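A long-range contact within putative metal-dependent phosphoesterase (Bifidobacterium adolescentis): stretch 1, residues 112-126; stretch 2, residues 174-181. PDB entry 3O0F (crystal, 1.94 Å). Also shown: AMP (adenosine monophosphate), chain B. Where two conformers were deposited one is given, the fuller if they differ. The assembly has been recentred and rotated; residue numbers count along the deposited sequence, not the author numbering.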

# COMPACT_ATOMS: atom_id res chain seq x y z
N ARG A 112 8.87 -15.19 6.84
CA ARG A 112 9.60 -15.70 7.98
C ARG A 112 9.05 -15.15 9.28
O ARG A 112 8.83 -15.89 10.24
CB ARG A 112 11.06 -15.28 7.84
CG ARG A 112 12.00 -16.07 8.70
CD ARG A 112 13.44 -15.73 8.40
NE ARG A 112 14.00 -14.86 9.42
CZ ARG A 112 14.30 -15.27 10.64
NH1 ARG A 112 14.09 -16.53 10.98
NH2 ARG A 112 14.82 -14.43 11.52
N ARG A 113 8.83 -13.84 9.29
CA ARG A 113 8.30 -13.11 10.43
C ARG A 113 6.88 -13.57 10.80
O ARG A 113 6.52 -13.66 11.99
CB ARG A 113 8.24 -11.64 10.03
CG ARG A 113 8.20 -10.61 11.10
CD ARG A 113 6.81 -10.15 11.54
NE ARG A 113 5.83 -9.95 10.50
CZ ARG A 113 4.97 -8.92 10.42
NH1 ARG A 113 4.95 -7.92 11.30
NH2 ARG A 113 4.13 -8.89 9.41
N THR A 114 6.07 -13.76 9.77
CA THR A 114 4.65 -13.99 9.96
C THR A 114 4.47 -15.42 10.48
O THR A 114 3.65 -15.66 11.35
CB THR A 114 3.85 -13.66 8.67
OG1 THR A 114 4.02 -12.25 8.36
CG2 THR A 114 2.35 -13.92 8.83
N LYS A 115 5.30 -16.34 10.00
CA LYS A 115 5.35 -17.70 10.54
C LYS A 115 5.72 -17.68 12.02
O LYS A 115 5.10 -18.36 12.82
CB LYS A 115 6.38 -18.55 9.80
CG LYS A 115 5.95 -19.07 8.46
CD LYS A 115 7.07 -19.94 7.83
CE LYS A 115 6.56 -20.78 6.66
NZ LYS A 115 7.66 -21.13 5.70
N ARG A 116 6.73 -16.90 12.40
CA ARG A 116 7.20 -16.91 13.80
C ARG A 116 6.12 -16.32 14.69
O ARG A 116 5.91 -16.81 15.78
CB ARG A 116 8.53 -16.17 13.98
CG ARG A 116 9.77 -17.06 13.66
CD ARG A 116 11.11 -16.34 13.84
NE ARG A 116 11.32 -15.30 12.82
CZ ARG A 116 11.73 -14.05 13.04
NH1 ARG A 116 12.04 -13.63 14.27
NH2 ARG A 116 11.85 -13.19 12.00
N MSE A 117 5.40 -15.31 14.20
CA MSE A 117 4.24 -14.78 14.91
C MSE A 117 3.15 -15.80 15.11
O MSE A 117 2.56 -15.83 16.17
CB MSE A 117 3.65 -13.59 14.17
CG MSE A 117 4.42 -12.34 14.43
SE MSE A 117 3.47 -10.76 13.83
CE MSE A 117 1.75 -10.90 14.82
N VAL A 118 2.84 -16.60 14.07
CA VAL A 118 1.80 -17.61 14.20
C VAL A 118 2.28 -18.71 15.18
O VAL A 118 1.50 -19.23 15.96
CB VAL A 118 1.37 -18.16 12.81
CG1 VAL A 118 0.31 -19.23 12.98
CG2 VAL A 118 0.82 -17.05 11.94
N GLU A 119 3.58 -19.03 15.17
CA GLU A 119 4.10 -20.07 16.07
C GLU A 119 3.76 -19.64 17.51
O GLU A 119 3.28 -20.45 18.29
CB GLU A 119 5.62 -20.29 15.89
CG GLU A 119 6.12 -21.65 16.42
N ARG A 120 3.97 -18.35 17.84
CA ARG A 120 3.73 -17.83 19.20
C ARG A 120 2.24 -17.76 19.49
O ARG A 120 1.76 -18.22 20.53
CB ARG A 120 4.31 -16.41 19.35
CG ARG A 120 5.82 -16.31 19.23
CD ARG A 120 6.23 -14.85 19.28
NE ARG A 120 7.67 -14.64 19.22
CZ ARG A 120 8.25 -13.45 19.41
NH1 ARG A 120 7.50 -12.37 19.67
NH2 ARG A 120 9.57 -13.34 19.34
N LEU A 121 1.49 -17.17 18.56
CA LEU A 121 0.03 -17.06 18.70
C LEU A 121 -0.63 -18.44 18.90
O LEU A 121 -1.61 -18.56 19.64
CB LEU A 121 -0.57 -16.38 17.46
CG LEU A 121 -0.35 -14.85 17.39
CD1 LEU A 121 -0.51 -14.33 15.96
CD2 LEU A 121 -1.28 -14.08 18.33
N SER A 122 -0.11 -19.47 18.26
CA SER A 122 -0.75 -20.79 18.34
C SER A 122 -0.67 -21.44 19.71
O SER A 122 -1.41 -22.39 19.98
CB SER A 122 -0.15 -21.75 17.32
OG SER A 122 1.13 -22.17 17.71
N GLN A 123 0.26 -20.97 20.56
CA GLN A 123 0.33 -21.41 21.95
C GLN A 123 -0.90 -20.96 22.69
O GLN A 123 -1.32 -21.61 23.61
CB GLN A 123 1.54 -20.81 22.69
CG GLN A 123 2.87 -20.97 21.99
CD GLN A 123 3.16 -22.41 21.62
OE1 GLN A 123 3.00 -23.31 22.43
NE2 GLN A 123 3.58 -22.63 20.38
N ASP A 124 -1.46 -19.81 22.33
CA ASP A 124 -2.57 -19.24 23.09
C ASP A 124 -3.91 -19.21 22.35
O ASP A 124 -4.92 -18.96 22.98
CB ASP A 124 -2.21 -17.82 23.54
CG ASP A 124 -0.99 -17.80 24.43
OD1 ASP A 124 -0.72 -18.82 25.07
OD2 ASP A 124 -0.28 -16.78 24.47
N PHE A 125 -3.91 -19.42 21.04
CA PHE A 125 -5.12 -19.30 20.23
C PHE A 125 -5.28 -20.52 19.30
O PHE A 125 -4.30 -21.14 18.91
CB PHE A 125 -5.08 -18.04 19.37
CG PHE A 125 -5.14 -16.76 20.15
CD1 PHE A 125 -6.35 -16.25 20.59
CD2 PHE A 125 -3.97 -16.03 20.41
CE1 PHE A 125 -6.40 -15.04 21.31
CE2 PHE A 125 -4.02 -14.82 21.13
CZ PHE A 125 -5.23 -14.33 21.59
N PRO A 126 -6.51 -20.83 18.90
CA PRO A 126 -6.68 -21.98 18.00
C PRO A 126 -6.44 -21.57 16.55
O PRO A 126 -7.39 -21.43 15.77
CB PRO A 126 -8.15 -22.36 18.22
CG PRO A 126 -8.82 -21.02 18.50
CD PRO A 126 -7.79 -20.17 19.22
P AMP B . 2.26 -5.95 8.52
O1P AMP B . 2.87 -5.13 7.45
O2P AMP B . 2.35 -7.41 8.16
O3P AMP B . 2.74 -5.62 9.94
O5' AMP B . 0.69 -5.61 8.51
C5' AMP B . 0.24 -4.33 8.88
C4' AMP B . -0.70 -3.87 7.82
O4' AMP B . -2.01 -4.49 7.93
C3' AMP B . -0.90 -2.36 7.88
O3' AMP B . -0.21 -1.76 6.79
C2' AMP B . -2.40 -2.30 7.66
O2' AMP B . -3.16 -1.10 7.55
C1' AMP B . -2.88 -3.66 7.16
N9 AMP B . -4.32 -3.90 7.40
C8 AMP B . -5.14 -4.50 6.54
N7 AMP B . -6.39 -4.57 7.06
C5 AMP B . -6.36 -4.01 8.28
C6 AMP B . -7.33 -3.75 9.36
N6 AMP B . -8.65 -4.12 9.25
N1 AMP B . -6.86 -3.15 10.47
C2 AMP B . -5.58 -2.78 10.64
N3 AMP B . -4.65 -2.97 9.69
C4 AMP B . -4.98 -3.56 8.51
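Stretch 2 174-181: SKYYIPTP

Stretch 2 has no regular helix or strand. It runs as an irregular segment along the helix of stretch 1, in the opposite direction: Thr180 lies by Arg113 and Tyr176 by Met117; farther on, the side-chain ends of Lys175 and Asp124 meet. The CA atoms of Arg113 and Thr180 are 6.2 Å apart, those of Met117 and Tyr176 5.9 Å. Lys175 and Tyr176 have helix-like phi/psi values; from Tyr177 to Pro181 the chain is extended. The contact buries 712 Å², both sides summed.

Polar contacts lie at both ends. Arg113 NH1 donates a nearly straight hydrogen bond to Ile178 O, at 2.8 Å. The same guanidinium reaches AMP: NH2 of Arg113 binds O2P at 2.6 Å, and NH1 of Arg113 makes a weak bond to O3P at 3.5 Å. One side chain thus ties the helix to both stretch 2 and the phosphate. Thr180 OG1 lies over a face of this guanidinium, 3.2 Å from Arg113 CZ; Arg113 NE and NH2 are near it but at poor angles, so no hydrogen bond forms.

At the other end, Tyr176 OH donates to Asp124 OD2 at 2.6 Å. Lys175 NZ forms a salt bridge with the same oxygen, Asp124 OD2, at 3.3 Å; its hydrogen bond is weak.

Aromatic packing centres on Tyr176. Leu121 CD2 sits over the Tyr176 ring face, 3.5 Å from the Tyr176 ring centroid, in a CH-pi contact. Phe125 turns its edge toward the face of Tyr176 in an offset arrangement, with centroids 5.8 Å apart and planes at 64°.

Ile178 points toward the helix and packs on it. Ile178 CG1 lies 3.9 Å from Met117 CG and 3.6 Å from Arg120 NH1, over a face of the Arg120 guanidinium. Ile178 CD1 is 3.8 Å from Arg116 CB. Met117 is selenomethionine; Met117 SE lies 3.7 Å from Ile178 N.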

# COMPACT_ATOMS: atom_id res chain seq x y z
N SER A 174 1.23 -5.76 21.06
CA SER A 174 1.06 -7.03 21.75
C SER A 174 2.38 -7.79 21.89
O SER A 174 3.36 -7.50 21.22
CB SER A 174 0.00 -7.92 21.06
OG SER A 174 0.59 -8.79 20.12
N LYS A 175 2.38 -8.76 22.78
CA LYS A 175 3.55 -9.59 23.04
C LYS A 175 3.89 -10.56 21.89
O LYS A 175 4.96 -11.16 21.88
CB LYS A 175 3.35 -10.37 24.34
CG LYS A 175 2.16 -11.37 24.34
CD LYS A 175 2.33 -12.43 25.48
CE LYS A 175 1.43 -13.66 25.26
NZ LYS A 175 1.77 -14.85 26.13
N TYR A 176 2.94 -10.75 20.97
CA TYR A 176 3.12 -11.63 19.82
C TYR A 176 3.76 -10.90 18.64
O TYR A 176 4.38 -11.52 17.78
CB TYR A 176 1.77 -12.19 19.36
CG TYR A 176 0.95 -12.83 20.47
CD1 TYR A 176 1.30 -14.09 20.97
CD2 TYR A 176 -0.17 -12.19 21.00
CE1 TYR A 176 0.54 -14.69 21.99
CE2 TYR A 176 -0.93 -12.78 22.02
CZ TYR A 176 -0.57 -14.03 22.51
OH TYR A 176 -1.31 -14.63 23.52
N TYR A 177 3.60 -9.58 18.60
CA TYR A 177 4.11 -8.78 17.48
C TYR A 177 5.62 -8.94 17.25
O TYR A 177 6.40 -8.88 18.19
CB TYR A 177 3.79 -7.31 17.70
CG TYR A 177 4.26 -6.43 16.58
CD1 TYR A 177 3.65 -6.48 15.34
CD2 TYR A 177 5.33 -5.53 16.75
CE1 TYR A 177 4.05 -5.69 14.30
CE2 TYR A 177 5.76 -4.71 15.70
CZ TYR A 177 5.11 -4.81 14.47
OH TYR A 177 5.47 -4.05 13.39
N ILE A 178 6.01 -9.16 15.99
CA ILE A 178 7.41 -9.02 15.54
C ILE A 178 7.47 -8.01 14.37
O ILE A 178 6.61 -8.02 13.51
CB ILE A 178 7.98 -10.37 15.08
CG1 ILE A 178 7.77 -11.44 16.16
CG2 ILE A 178 9.45 -10.21 14.72
CD1 ILE A 178 8.25 -12.83 15.76
N PRO A 179 8.46 -7.09 14.37
CA PRO A 179 8.56 -6.19 13.21
C PRO A 179 9.18 -6.91 12.01
O PRO A 179 10.01 -7.84 12.18
CB PRO A 179 9.46 -5.04 13.72
CG PRO A 179 10.24 -5.60 14.82
CD PRO A 179 9.47 -6.78 15.40
N THR A 180 8.81 -6.51 10.81
CA THR A 180 9.45 -7.07 9.61
C THR A 180 10.72 -6.27 9.28
O THR A 180 10.65 -5.05 9.17
CB THR A 180 8.54 -7.03 8.36
OG1 THR A 180 7.31 -7.70 8.62
CG2 THR A 180 9.24 -7.73 7.20
N PRO A 181 11.87 -6.96 9.07
CA PRO A 181 13.05 -6.24 8.54
C PRO A 181 12.67 -5.54 7.21
O PRO A 181 12.09 -6.18 6.32
CB PRO A 181 14.08 -7.35 8.30
CG PRO A 181 13.62 -8.50 9.19
CD PRO A 181 12.12 -8.41 9.22